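Local structure of putative fimbrial subunit (4HSQ) at residues A[147-152]-A[223-228]; A[184-189]-A[203-208]; A[16-21]-A[50-55]; A[151-156]-A[166-171]. The protein probably builds the shaft of a Corynebacterium diphtheriae pilus as its major subunit, SpaD, of which domains D2 and D3 make up this chain. One frame throughout, in Å; residues are numbered along the deposited sequence.

Interaction 1 (A[147-152]-A[223-228]); sequences GKLKVV and FCLKET
Leu149 and Val151 meet Leu225 in the hydrophobic core of domain D3, the prealbumin-like (CnaB-type) beta sandwich, where strand 142-155 of one sheet lies over strand 222-229 of the other. The backbones stay well apart, with CA of Val151 9.1 Å from CA of Leu225, a spacing that leaves the gap to be filled by side chains. Leu225 does most of the filling from its side. CD2 of Leu149 lies 4.1 Å from both CD1 and CD2 of Leu225, facing the pair evenly, so that the leucine ends meet head-on. With its CG anti to the backbone N (chi1 175°), Leu149 directs its branch at Leu225. The Val151 and Leu225 side chains instead run antiparallel alongside one another, and the fit is closer: CG2 of Val151 comes to 3.5 Å from CD1 of Leu225, tighter than ordinary van der Waals contact. The other Leu225 methyl, CD2, is 4.1 Å from the same Val151 CG2. Val151 also touches Phe200 of strand 199-206, which adds to the same core. The next residue along from Phe223, Cys224, turns its side chain away from this core and is joined by a disulfide to Cys173, tying strands 222-229 and 167-173 together. Lys150 gives its NZ to the carbonyl oxygen of Glu258. No hydrogen bond passes between the two segments, so their direct contact rests on dispersion and the exclusion of water from three branched aliphatic side chains.

Interaction 2 (A[184-189]-A[203-208]); sequences LTVDGV and DGLHVT
Apolar contact comes first, and Val186 supplies it with both its methyls. CG2 touches CD2 of Leu205 at 3.7 Å, the two side chains nearly perpendicular, while CG1 rests against the backbone, 3.5 Å from O of Gly204. Valine chi1 of -176° spreads the pair this way, one branch to the leucine and the other to the glycine carbonyl. Leu170 of strand 167-173 closes in on both Val186 and Leu205.

The polar link runs through water. One molecule lies 2.5 Å from OD2 of Asp187 and 2.6 Å from O of Asp203, bridging the turn to the strand where the side chains themselves do not meet.

Backbone features shape both partners. The peptide between Asp203 and Gly204 is cis, and the N of Gly204 is buried without a partner in the model. Further on, His206 ND1 donates to O of Val207 within the ring plane, at 160°. Asp187 and Gly188, both with positive phi, form a type I' turn, closed by a pair of backbone hydrogen bonds between Val186 and Val189. Together the segments make a type I' turn whose first residue packs on the end of strand 199-206 in the prealbumin-like domain, where O of Gly204 bonds to Ile17 of domain D2.

Interaction 3 (A[16-21]-A[50-55]); sequences NIQDAY and RLDFQK
Leu51, at the start of strand 51-61, meets Tyr21 with one methyl: CD2 lies 3.3 Å from the tyrosine OH and 4.1 Å from its CZ, the leucine running square to the tyrosine. Although the CB of Tyr21 points away from the other segment, chi1 of 71° places its CG between the backbone N and the carbonyl carbon, and the ring then carries the hydroxyl back to the leucine. That hydroxyl has its polar partner elsewhere, in the OH of Tyr23, and Leu118 of strand 117-127 packs against both Tyr21 and Leu51.

Asp52 comes next, and its side chain works on the opposite face of the sheet. It meets Gln18 through two waters: one takes a hydrogen bond from Gln18 NE2 (3.1 Å) and gives one to OD2 of Asp52 (2.7 Å), the other donates to Gln18 OE1 (2.7 Å) and to the same Asp52 OD2 (2.6 Å). The direct gap between NE2 of Gln18 and OD2 of Asp52 is 4.3 Å, so water carries the polar contact. Gln18 is presented here by a type II turn from Asn16 to Asp19, braced by N of Asn16 donating to OD2 of Asp19 at 2.7 Å.

Further along, Gln54 and Lys55 both face Glu106 in a classic beta bulge, and Lys55 forms a salt bridge with Glu106. Strands 20-28 and 51-61 are not direct neighbours; each pairs with strand 100-109 between them, so this is a contact across the middle strand of an antiparallel sheet in domain D2, whose sequence belongs to the Sgo0707 N2 family of the adhesin clan, consistent with a CnaA-type fold.

Interaction 4 (A[151-156]-A[166-171]); sequences VVKKDG and AEFELY
Lys153 packs closely on Ala166: its CG is 3.8 Å from CB of Ala166 and its CD 4.0 Å from the same methyl. The CD also comes up to the rim of the Phe168 ring, 4.1 Å from CZ and near the ring plane, the lysine lying roughly at 90° to the phenylalanine side chain. The lysine chain starts out extended, its CG anti to the backbone N (chi1 -168°), then bends at chi2 (70°) and again at chi4. This folded course takes NZ to Asn271, to which it is covalently joined in the isopeptide bond of the domain.

Val151 makes the lighter contact. Its CG1 sits over one face of the Phe168 ring, offset toward the rim, at 4.2 Å from CE2. Ile269 of strand 264-271 touches both of these residues. Farther out, Glu167 and Glu169, which make no contact with segment 151-156, are partly exposed; the OH of buried Tyr171 donates to OE1 of Glu169 at 2.9 Å from above the carboxylate plane.

The middle of the cross-linked lysine chain, at CG and CD, is thus packed by Ala166 and Phe168, while Glu227 lies close to CE, a setting consistent with CnaB-type isopeptide bonds, in which a buried acid neighbours the lysine-asparagine amide and apolar side chains shield it.

Overall arrangement
Interactions 1 and 4 share Val151 and Val152, their centres about 7 Å apart; both lie in the D3 core, interaction 4 including Lys153, whose NZ is linked to Asn271. Thr228 N to Glu167 O (2.8 Å) joins their neighbouring strands. Interaction 2, its centre about 10 Å from that of interaction 1, lies at the D2-facing end of the same sandwich. From there N of His206 bonds to OD1 of Asn16 at 2.8 Å, leading across the domain junction to interaction 3, about 12 Å away between centres. The calcium ion is about 9 Å from the Leu149 side chain in interaction 1 and about 13 Å from that of Val151, shared with interaction 4; none of the four supplies its ligands.

Interaction 1 (A[147-152]-A[223-228])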
loop_
_atom_site.group_PDB
_atom_site.type_symbol
_atom_site.label_atom_id
_atom_site.label_comp_id
_atom_site.label_asym_id
_atom_site.label_seq_id
_atom_site.Cartn_x
_atom_site.Cartn_y
_atom_site.Cartn_z
ATOM N N GLY A 147 2.433 -8.114 1.386
ATOM C CA GLY A 147 2.363 -9.518 1.773
ATOM C C GLY A 147 2.371 -9.666 3.268
ATOM O O GLY A 147 2.665 -8.713 3.999
ATOM N N LYS A 148 2.005 -10.841 3.730
ATOM C CA LYS A 148 2.048 -11.126 5.171
ATOM C C LYS A 148 3.395 -11.715 5.554
ATOM O O LYS A 148 3.991 -12.455 4.781
ATOM C CB LYS A 148 0.944 -12.100 5.547
ATOM C CG LYS A 148 -0.425 -11.498 5.334
ATOM C CD LYS A 148 -1.481 -12.322 6.079
ATOM C CE LYS A 148 -2.599 -12.761 5.182
ATOM N NZ LYS A 148 -3.480 -13.736 5.878
ATOM N N LEU A 149 3.861 -11.397 6.759
ATOM C CA LEU A 149 5.091 -11.933 7.273
ATOM C C LEU A 149 4.763 -12.757 8.517
ATOM O O LEU A 149 4.382 -12.197 9.538
ATOM C CB LEU A 149 6.140 -10.839 7.570
ATOM C CG LEU A 149 7.437 -11.356 8.239
ATOM C CD1 LEU A 149 8.168 -12.379 7.334
ATOM C CD2 LEU A 149 8.347 -10.211 8.614
ATOM N N LYS A 150 4.887 -14.086 8.404
ATOM C CA LYS A 150 4.625 -14.987 9.521
ATOM C C LYS A 150 5.956 -15.432 10.099
ATOM O O LYS A 150 6.831 -15.908 9.367
ATOM C CB LYS A 150 3.801 -16.200 9.030
ATOM C CG LYS A 150 3.536 -17.253 10.084
ATOM C CD LYS A 150 2.748 -18.426 9.491
ATOM C CE LYS A 150 2.558 -19.477 10.561
ATOM N NZ LYS A 150 1.560 -20.503 10.179
ATOM N N VAL A 151 6.106 -15.301 11.413
ATOM C CA VAL A 151 7.312 -15.724 12.097
ATOM C C VAL A 151 6.999 -16.957 12.937
ATOM O O VAL A 151 6.000 -16.960 13.640
ATOM C CB VAL A 151 7.906 -14.570 12.939
ATOM C CG1 VAL A 151 9.052 -15.049 13.826
ATOM C CG2 VAL A 151 8.378 -13.447 12.021
ATOM N N VAL A 152 7.819 -18.011 12.828
ATOM C CA VAL A 152 7.587 -19.209 13.644
ATOM C C VAL A 152 8.844 -19.414 14.504
ATOM O O VAL A 152 9.948 -19.489 13.978
ATOM C CB VAL A 152 7.117 -20.463 12.859
ATOM C CG1 VAL A 152 7.893 -20.659 11.576
ATOM C CG2 VAL A 152 7.115 -21.733 13.725
ATOM N N PHE A 223 13.736 -6.202 4.833
ATOM C CA PHE A 223 13.193 -6.045 6.176
ATOM C C PHE A 223 14.078 -6.874 7.080
ATOM O O PHE A 223 14.675 -7.843 6.622
ATOM C CB PHE A 223 11.717 -6.477 6.278
ATOM C CG PHE A 223 10.762 -5.475 5.690
ATOM C CD1 PHE A 223 10.448 -4.301 6.372
ATOM C CD2 PHE A 223 10.125 -5.726 4.480
ATOM C CE1 PHE A 223 9.551 -3.383 5.836
ATOM C CE2 PHE A 223 9.221 -4.812 3.955
ATOM C CZ PHE A 223 8.958 -3.640 4.620
ATOM N N CYS A 224 14.140 -6.522 8.356
ATOM C CA CYS A 224 14.930 -7.238 9.343
ATOM C C CYS A 224 14.065 -7.441 10.577
ATOM O O CYS A 224 13.412 -6.502 11.017
ATOM C CB CYS A 224 16.206 -6.461 9.682
ATOM S SG CYS A 224 17.574 -6.754 8.531
ATOM N N LEU A 225 14.088 -8.629 11.145
ATOM C CA LEU A 225 13.413 -8.941 12.421
ATOM C C LEU A 225 14.462 -8.954 13.485
ATOM O O LEU A 225 15.449 -9.651 13.331
ATOM C CB LEU A 225 12.731 -10.330 12.362
ATOM C CG LEU A 225 11.508 -10.388 11.458
ATOM C CD1 LEU A 225 11.262 -11.803 10.976
ATOM C CD2 LEU A 225 10.294 -9.861 12.192
ATOM N N LYS A 226 14.261 -8.195 14.559
ATOM C CA LYS A 226 15.170 -8.135 15.685
ATOM C C LYS A 226 14.506 -8.829 16.847
ATOM O O LYS A 226 13.479 -8.358 17.305
ATOM C CB LYS A 226 15.479 -6.666 16.039
ATOM C CG LYS A 226 16.514 -6.533 17.133
ATOM C CD LYS A 226 16.679 -5.083 17.534
ATOM C CE LYS A 226 17.831 -4.913 18.497
ATOM N NZ LYS A 226 18.033 -3.489 18.873
ATOM N N GLU A 227 15.068 -9.928 17.321
ATOM C CA GLU A 227 14.495 -10.613 18.484
ATOM C C GLU A 227 14.959 -9.890 19.717
ATOM O O GLU A 227 16.156 -9.821 19.966
ATOM C CB GLU A 227 14.907 -12.074 18.496
ATOM C CG GLU A 227 14.126 -12.879 19.519
ATOM C CD GLU A 227 14.547 -14.329 19.558
ATOM O OE1 GLU A 227 15.076 -14.835 18.543
ATOM O OE2 GLU A 227 14.342 -14.962 20.613
ATOM N N THR A 228 14.029 -9.262 20.435
ATOM C CA THR A 228 14.391 -8.428 21.595
ATOM C C THR A 228 14.271 -9.213 22.904
ATOM O O THR A 228 14.919 -8.847 23.890
ATOM C CB THR A 228 13.549 -7.145 21.619
ATOM O OG1 THR A 228 12.179 -7.511 21.539
ATOM C CG2 THR A 228 13.888 -6.198 20.433
#

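Interaction 2 (A[184-189]-A[203-208])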
loop_
_atom_site.group_PDB
_atom_site.type_symbol
_atom_site.label_atom_id
_atom_site.label_comp_id
_atom_site.label_asym_id
_atom_site.label_seq_id
_atom_site.Cartn_x
_atom_site.Cartn_y
_atom_site.Cartn_z
ATOM N N LEU A 184 9.650 -0.279 13.318
ATOM C CA LEU A 184 8.511 0.131 12.512
ATOM C C LEU A 184 7.178 -0.165 13.180
ATOM O O LEU A 184 7.009 -1.204 13.801
ATOM C CB LEU A 184 8.549 -0.609 11.160
ATOM C CG LEU A 184 9.734 -0.321 10.227
ATOM C CD1 LEU A 184 9.634 -1.160 8.964
ATOM C CD2 LEU A 184 9.799 1.153 9.857
ATOM N N THR A 185 6.231 0.750 13.014
ATOM C CA THR A 185 4.865 0.558 13.461
ATOM C C THR A 185 4.069 0.101 12.244
ATOM O O THR A 185 4.049 0.775 11.200
ATOM C CB THR A 185 4.282 1.820 14.110
ATOM O OG1 THR A 185 5.044 2.125 15.277
ATOM C CG2 THR A 185 2.799 1.647 14.477
ATOM N N VAL A 186 3.423 -1.052 12.383
ATOM C CA VAL A 186 2.590 -1.629 11.341
ATOM C C VAL A 186 1.235 -1.887 11.975
ATOM O O VAL A 186 1.123 -2.727 12.884
ATOM C CB VAL A 186 3.192 -2.895 10.661
ATOM C CG1 VAL A 186 2.296 -3.375 9.514
ATOM C CG2 VAL A 186 4.610 -2.639 10.158
ATOM N N ASP A 187 0.215 -1.157 11.491
ATOM C CA ASP A 187 -1.183 -1.218 11.942
ATOM C C ASP A 187 -1.259 -1.074 13.491
ATOM O O ASP A 187 -1.753 -1.964 14.169
ATOM C CB ASP A 187 -1.882 -2.502 11.436
ATOM C CG ASP A 187 -3.411 -2.499 11.585
ATOM O OD1 ASP A 187 -3.957 -1.528 12.173
ATOM O OD2 ASP A 187 -4.061 -3.430 11.059
ATOM N N GLY A 188 -0.696 0.021 14.005
ATOM C CA GLY A 188 -0.659 0.373 15.423
ATOM C C GLY A 188 0.221 -0.461 16.344
ATOM O O GLY A 188 0.232 -0.232 17.558
ATOM N N VAL A 189 0.982 -1.413 15.788
ATOM C CA VAL A 189 1.828 -2.345 16.568
ATOM C C VAL A 189 3.307 -2.176 16.190
ATOM O O VAL A 189 3.609 -2.120 15.004
ATOM C CB VAL A 189 1.332 -3.797 16.317
ATOM C CG1 VAL A 189 2.205 -4.809 17.025
ATOM C CG2 VAL A 189 -0.119 -3.971 16.764
ATOM N N ASP A 203 0.379 -8.575 9.269
ATOM C CA ASP A 203 -0.466 -8.294 8.113
ATOM C C ASP A 203 -0.519 -6.743 7.968
ATOM O O ASP A 203 -1.290 -6.072 8.667
ATOM C CB ASP A 203 -1.859 -8.936 8.294
ATOM C CG ASP A 203 -2.795 -8.769 7.099
ATOM O OD1 ASP A 203 -2.453 -8.008 6.175
ATOM O OD2 ASP A 203 -3.846 -9.425 7.076
ATOM N N GLY A 204 0.386 -6.154 7.192
ATOM C CA GLY A 204 1.314 -6.777 6.255
ATOM C C GLY A 204 2.291 -5.729 5.806
ATOM O O GLY A 204 2.190 -4.567 6.220
ATOM N N LEU A 205 3.233 -6.115 4.944
ATOM C CA LEU A 205 4.302 -5.225 4.558
ATOM C C LEU A 205 4.352 -5.001 3.075
ATOM O O LEU A 205 4.007 -5.889 2.304
ATOM C CB LEU A 205 5.658 -5.808 5.022
ATOM C CG LEU A 205 5.786 -6.188 6.505
ATOM C CD1 LEU A 205 7.122 -6.907 6.764
ATOM C CD2 LEU A 205 5.623 -4.943 7.400
ATOM N N HIS A 206 4.854 -3.825 2.673
ATOM C CA HIS A 206 5.056 -3.499 1.260
ATOM C C HIS A 206 6.182 -4.371 0.721
ATOM O O HIS A 206 7.235 -4.511 1.368
ATOM C CB HIS A 206 5.444 -2.024 1.144
ATOM C CG HIS A 206 5.295 -1.437 -0.220
ATOM N ND1 HIS A 206 6.029 -1.904 -1.302
ATOM C CD2 HIS A 206 4.568 -0.370 -0.614
ATOM C CE1 HIS A 206 5.722 -1.108 -2.319
ATOM N NE2 HIS A 206 4.861 -0.161 -1.953
ATOM N N VAL A 207 5.965 -4.975 -0.443
ATOM C CA VAL A 207 7.035 -5.782 -1.073
ATOM C C VAL A 207 8.210 -4.869 -1.429
ATOM O O VAL A 207 8.023 -3.672 -1.715
ATOM C CB VAL A 207 6.574 -6.578 -2.313
ATOM C CG1 VAL A 207 5.338 -7.432 -1.990
ATOM C CG2 VAL A 207 6.329 -5.657 -3.537
ATOM N N THR A 208 9.420 -5.442 -1.449
ATOM C CA THR A 208 10.617 -4.639 -1.733
ATOM C C THR A 208 10.960 -4.491 -3.218
ATOM O O THR A 208 11.725 -3.592 -3.555
ATOM C CB THR A 208 11.829 -5.268 -1.028
ATOM O OG1 THR A 208 12.022 -6.605 -1.533
ATOM C CG2 THR A 208 11.652 -5.319 0.485
HETATM O O HOH W 1 -2.988 -5.697 10.650
#

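Interaction 3 (A[16-21]-A[50-55])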
loop_
_atom_site.group_PDB
_atom_site.type_symbol
_atom_site.label_atom_id
_atom_site.label_comp_id
_atom_site.label_asym_id
_atom_site.label_seq_id
_atom_site.Cartn_x
_atom_site.Cartn_y
_atom_site.Cartn_z
ATOM N N ASN A 16 3.394 0.499 4.508
ATOM C CA ASN A 16 2.899 -0.828 4.828
ATOM C C ASN A 16 1.364 -0.806 5.049
ATOM O O ASN A 16 0.699 0.176 4.721
ATOM C CB ASN A 16 3.682 -1.354 6.040
ATOM C CG ASN A 16 5.164 -1.477 5.690
ATOM O OD1 ASN A 16 5.555 -2.026 4.653
ATOM N ND2 ASN A 16 6.029 -0.963 6.517
ATOM N N ILE A 17 0.789 -1.908 5.534
ATOM C CA ILE A 17 -0.651 -1.914 5.781
ATOM C C ILE A 17 -0.985 -0.818 6.824
ATOM O O ILE A 17 -0.249 -0.666 7.797
ATOM C CB ILE A 17 -1.110 -3.322 6.243
ATOM C CG1 ILE A 17 -1.042 -4.368 5.105
ATOM C CG2 ILE A 17 -2.458 -3.319 6.986
ATOM C CD1 ILE A 17 -1.618 -4.043 3.834
ATOM N N GLN A 18 -2.051 -0.046 6.557
ATOM C CA GLN A 18 -2.592 1.041 7.392
ATOM C C GLN A 18 -1.704 2.319 7.352
ATOM O O GLN A 18 -1.972 3.282 8.064
ATOM C CB GLN A 18 -2.897 0.565 8.829
ATOM C CG GLN A 18 -4.141 -0.366 8.872
ATOM C CD GLN A 18 -5.453 0.348 8.535
ATOM O OE1 GLN A 18 -5.486 1.546 8.274
ATOM N NE2 GLN A 18 -6.574 -0.355 8.587
ATOM N N ASP A 19 -0.677 2.331 6.490
ATOM C CA ASP A 19 0.118 3.519 6.220
ATOM C C ASP A 19 -0.543 4.248 5.069
ATOM O O ASP A 19 -0.876 3.626 4.053
ATOM C CB ASP A 19 1.575 3.189 5.889
ATOM C CG ASP A 19 2.385 2.682 7.065
ATOM O OD1 ASP A 19 2.083 3.082 8.222
ATOM O OD2 ASP A 19 3.361 1.933 6.832
ATOM N N ALA A 20 -0.735 5.556 5.210
ATOM C CA ALA A 20 -1.371 6.332 4.138
ATOM C C ALA A 20 -0.508 6.372 2.890
ATOM O O ALA A 20 0.714 6.547 2.983
ATOM C CB ALA A 20 -1.639 7.750 4.612
ATOM N N TYR A 21 -1.135 6.241 1.719
ATOM C CA TYR A 21 -0.395 6.412 0.460
ATOM C C TYR A 21 -1.318 7.092 -0.527
ATOM O O TYR A 21 -2.492 7.281 -0.217
ATOM C CB TYR A 21 0.243 5.125 -0.066
ATOM C CG TYR A 21 -0.695 4.078 -0.620
ATOM C CD1 TYR A 21 -1.061 4.085 -1.968
ATOM C CD2 TYR A 21 -1.122 3.013 0.165
ATOM C CE1 TYR A 21 -1.866 3.084 -2.504
ATOM C CE2 TYR A 21 -1.939 2.009 -0.360
ATOM C CZ TYR A 21 -2.301 2.047 -1.696
ATOM O OH TYR A 21 -3.109 1.080 -2.240
ATOM N N ARG A 50 -10.199 -3.540 -0.152
ATOM C CA ARG A 50 -9.214 -3.538 0.931
ATOM C C ARG A 50 -8.737 -2.110 1.236
ATOM O O ARG A 50 -7.983 -1.901 2.176
ATOM C CB ARG A 50 -8.022 -4.450 0.558
ATOM C CG ARG A 50 -8.453 -5.926 0.489
ATOM C CD ARG A 50 -7.368 -6.772 -0.164
ATOM N NE ARG A 50 -7.273 -6.469 -1.601
ATOM C CZ ARG A 50 -6.452 -7.083 -2.442
ATOM N NH1 ARG A 50 -5.620 -8.012 -2.002
ATOM N NH2 ARG A 50 -6.416 -6.730 -3.724
ATOM N N LEU A 51 -9.167 -1.119 0.443
ATOM C CA LEU A 51 -8.734 0.255 0.720
ATOM C C LEU A 51 -9.760 1.003 1.487
ATOM O O LEU A 51 -10.942 0.816 1.248
ATOM C CB LEU A 51 -8.470 1.016 -0.574
ATOM C CG LEU A 51 -7.341 0.488 -1.481
ATOM C CD1 LEU A 51 -7.294 1.290 -2.776
ATOM C CD2 LEU A 51 -5.984 0.482 -0.731
ATOM N N ASP A 52 -9.295 1.884 2.399
ATOM C CA ASP A 52 -10.105 2.865 3.111
ATOM C C ASP A 52 -9.717 4.199 2.575
ATOM O O ASP A 52 -8.573 4.644 2.813
ATOM C CB ASP A 52 -9.847 2.846 4.632
ATOM C CG ASP A 52 -10.478 1.697 5.380
ATOM O OD1 ASP A 52 -11.563 1.228 4.953
ATOM O OD2 ASP A 52 -9.935 1.317 6.437
ATOM N N PHE A 53 -10.632 4.856 1.859
ATOM C CA PHE A 53 -10.378 6.204 1.362
ATOM C C PHE A 53 -10.182 7.144 2.566
ATOM O O PHE A 53 -10.943 7.047 3.528
ATOM C CB PHE A 53 -11.586 6.665 0.499
ATOM C CG PHE A 53 -11.572 8.130 0.167
ATOM C CD1 PHE A 53 -10.699 8.635 -0.792
ATOM C CD2 PHE A 53 -12.425 9.015 0.820
ATOM C CE1 PHE A 53 -10.667 10.005 -1.083
ATOM C CE2 PHE A 53 -12.417 10.379 0.507
ATOM C CZ PHE A 53 -11.537 10.865 -0.444
ATOM N N GLN A 54 -9.182 8.022 2.525
ATOM C CA GLN A 54 -8.894 8.987 3.594
ATOM C C GLN A 54 -9.431 10.369 3.228
ATOM O O GLN A 54 -10.334 10.883 3.896
ATOM C CB GLN A 54 -7.377 9.085 3.873
ATOM C CG GLN A 54 -6.707 7.741 4.218
ATOM C CD GLN A 54 -7.328 7.082 5.419
ATOM O OE1 GLN A 54 -7.970 6.024 5.345
ATOM N NE2 GLN A 54 -7.163 7.692 6.536
ATOM N N LYS A 55 -8.872 10.966 2.155
ATOM C CA LYS A 55 -9.228 12.326 1.745
ATOM C C LYS A 55 -8.638 12.657 0.410
ATOM O O LYS A 55 -7.667 12.030 -0.026
ATOM C CB LYS A 55 -8.687 13.361 2.792
ATOM C CG LYS A 55 -7.142 13.370 2.949
ATOM C CD LYS A 55 -6.623 14.516 3.823
ATOM C CE LYS A 55 -5.113 14.433 3.985
ATOM N NZ LYS A 55 -4.695 13.443 5.027
HETATM O O HOH W 2 -9.640 -0.039 8.715
HETATM O O HOH W 3 -7.865 2.464 7.545
#

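Interaction 4 (A[151-156]-A[166-171])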
loop_
_atom_site.group_PDB
_atom_site.type_symbol
_atom_site.label_atom_id
_atom_site.label_comp_id
_atom_site.label_asym_id
_atom_site.label_seq_id
_atom_site.Cartn_x
_atom_site.Cartn_y
_atom_site.Cartn_z
ATOM N N VAL A 151 6.106 -15.301 11.413
ATOM C CA VAL A 151 7.312 -15.724 12.097
ATOM C C VAL A 151 6.999 -16.957 12.937
ATOM O O VAL A 151 6.000 -16.960 13.640
ATOM C CB VAL A 151 7.906 -14.570 12.939
ATOM C CG1 VAL A 151 9.052 -15.049 13.826
ATOM C CG2 VAL A 151 8.378 -13.447 12.021
ATOM N N VAL A 152 7.819 -18.011 12.828
ATOM C CA VAL A 152 7.587 -19.209 13.644
ATOM C C VAL A 152 8.844 -19.414 14.504
ATOM O O VAL A 152 9.948 -19.489 13.978
ATOM C CB VAL A 152 7.117 -20.463 12.859
ATOM C CG1 VAL A 152 7.893 -20.659 11.576
ATOM C CG2 VAL A 152 7.115 -21.733 13.725
ATOM N N LYS A 153 8.668 -19.385 15.832
ATOM C CA LYS A 153 9.781 -19.526 16.753
ATOM C C LYS A 153 9.946 -20.970 17.141
ATOM O O LYS A 153 9.016 -21.579 17.639
ATOM C CB LYS A 153 9.604 -18.649 17.974
ATOM C CG LYS A 153 10.864 -18.542 18.829
ATOM C CD LYS A 153 11.914 -17.728 18.068
ATOM C CE LYS A 153 13.180 -17.520 18.777
ATOM N NZ LYS A 153 13.786 -18.770 19.293
ATOM N N LYS A 154 11.139 -21.509 16.924
ATOM C CA LYS A 154 11.388 -22.911 17.224
ATOM C C LYS A 154 12.618 -23.106 18.078
ATOM O O LYS A 154 13.467 -22.224 18.192
ATOM C CB LYS A 154 11.549 -23.689 15.904
ATOM C CG LYS A 154 10.223 -23.889 15.162
ATOM C CD LYS A 154 10.363 -24.793 13.953
ATOM C CE LYS A 154 9.005 -25.217 13.457
ATOM N NZ LYS A 154 9.090 -25.952 12.169
ATOM N N ASP A 155 12.723 -24.281 18.670
ATOM C CA ASP A 155 13.896 -24.667 19.450
ATOM C C ASP A 155 14.912 -25.212 18.443
ATOM O O ASP A 155 14.558 -26.087 17.650
ATOM C CB ASP A 155 13.489 -25.731 20.486
ATOM C CG ASP A 155 14.577 -26.210 21.428
ATOM O OD1 ASP A 155 14.247 -26.544 22.579
ATOM O OD2 ASP A 155 15.743 -26.312 20.992
ATOM N N GLY A 156 16.137 -24.704 18.492
ATOM C CA GLY A 156 17.229 -25.093 17.601
ATOM C C GLY A 156 17.553 -26.577 17.596
ATOM O O GLY A 156 17.912 -27.133 16.552
ATOM N N ALA A 166 8.357 -15.269 22.448
ATOM C CA ALA A 166 9.509 -14.568 21.863
ATOM C C ALA A 166 9.021 -13.231 21.358
ATOM O O ALA A 166 7.956 -13.179 20.726
ATOM C CB ALA A 166 10.135 -15.389 20.734
ATOM N N GLU A 167 9.788 -12.153 21.612
ATOM C CA GLU A 167 9.384 -10.814 21.196
ATOM C C GLU A 167 10.289 -10.269 20.115
ATOM O O GLU A 167 11.510 -10.424 20.175
ATOM C CB GLU A 167 9.320 -9.846 22.383
ATOM C CG GLU A 167 8.171 -10.170 23.327
ATOM C CD GLU A 167 8.118 -9.390 24.627
ATOM O OE1 GLU A 167 8.932 -8.458 24.822
ATOM O OE2 GLU A 167 7.247 -9.721 25.461
ATOM N N PHE A 168 9.664 -9.626 19.118
ATOM C CA PHE A 168 10.370 -9.098 17.965
ATOM C C PHE A 168 9.966 -7.683 17.605
ATOM O O PHE A 168 8.791 -7.317 17.704
ATOM C CB PHE A 168 10.082 -9.984 16.736
ATOM C CG PHE A 168 10.752 -11.344 16.748
ATOM C CD1 PHE A 168 11.950 -11.554 16.068
ATOM C CD2 PHE A 168 10.172 -12.417 17.413
ATOM C CE1 PHE A 168 12.547 -12.830 16.046
ATOM C CE2 PHE A 168 10.778 -13.680 17.411
ATOM C CZ PHE A 168 11.958 -13.878 16.727
ATOM N N GLU A 169 10.937 -6.951 17.045
ATOM C CA GLU A 169 10.720 -5.666 16.393
ATOM C C GLU A 169 11.001 -5.841 14.895
ATOM O O GLU A 169 11.693 -6.784 14.509
ATOM C CB GLU A 169 11.646 -4.593 16.970
ATOM C CG GLU A 169 11.265 -4.174 18.372
ATOM C CD GLU A 169 12.258 -3.183 18.928
ATOM O OE1 GLU A 169 13.452 -3.251 18.547
ATOM O OE2 GLU A 169 11.842 -2.343 19.757
ATOM N N LEU A 170 10.549 -4.877 14.080
ATOM C CA LEU A 170 10.754 -4.898 12.646
ATOM C C LEU A 170 11.453 -3.645 12.202
ATOM O O LEU A 170 11.097 -2.533 12.632
ATOM C CB LEU A 170 9.382 -4.973 11.954
ATOM C CG LEU A 170 9.420 -5.046 10.428
ATOM C CD1 LEU A 170 9.876 -6.434 9.968
ATOM C CD2 LEU A 170 8.056 -4.735 9.868
ATOM N N TYR A 171 12.394 -3.812 11.289
ATOM C CA TYR A 171 13.155 -2.696 10.747
ATOM C C TYR A 171 13.281 -2.797 9.263
ATOM O O TYR A 171 13.238 -3.893 8.721
ATOM C CB TYR A 171 14.609 -2.751 11.322
ATOM C CG TYR A 171 14.724 -2.425 12.787
ATOM C CD1 TYR A 171 15.154 -1.169 13.209
ATOM C CD2 TYR A 171 14.495 -3.398 13.760
ATOM C CE1 TYR A 171 15.282 -0.865 14.567
ATOM C CE2 TYR A 171 14.579 -3.093 15.123
ATOM C CZ TYR A 171 14.986 -1.829 15.519
ATOM O OH TYR A 171 15.124 -1.536 16.862
#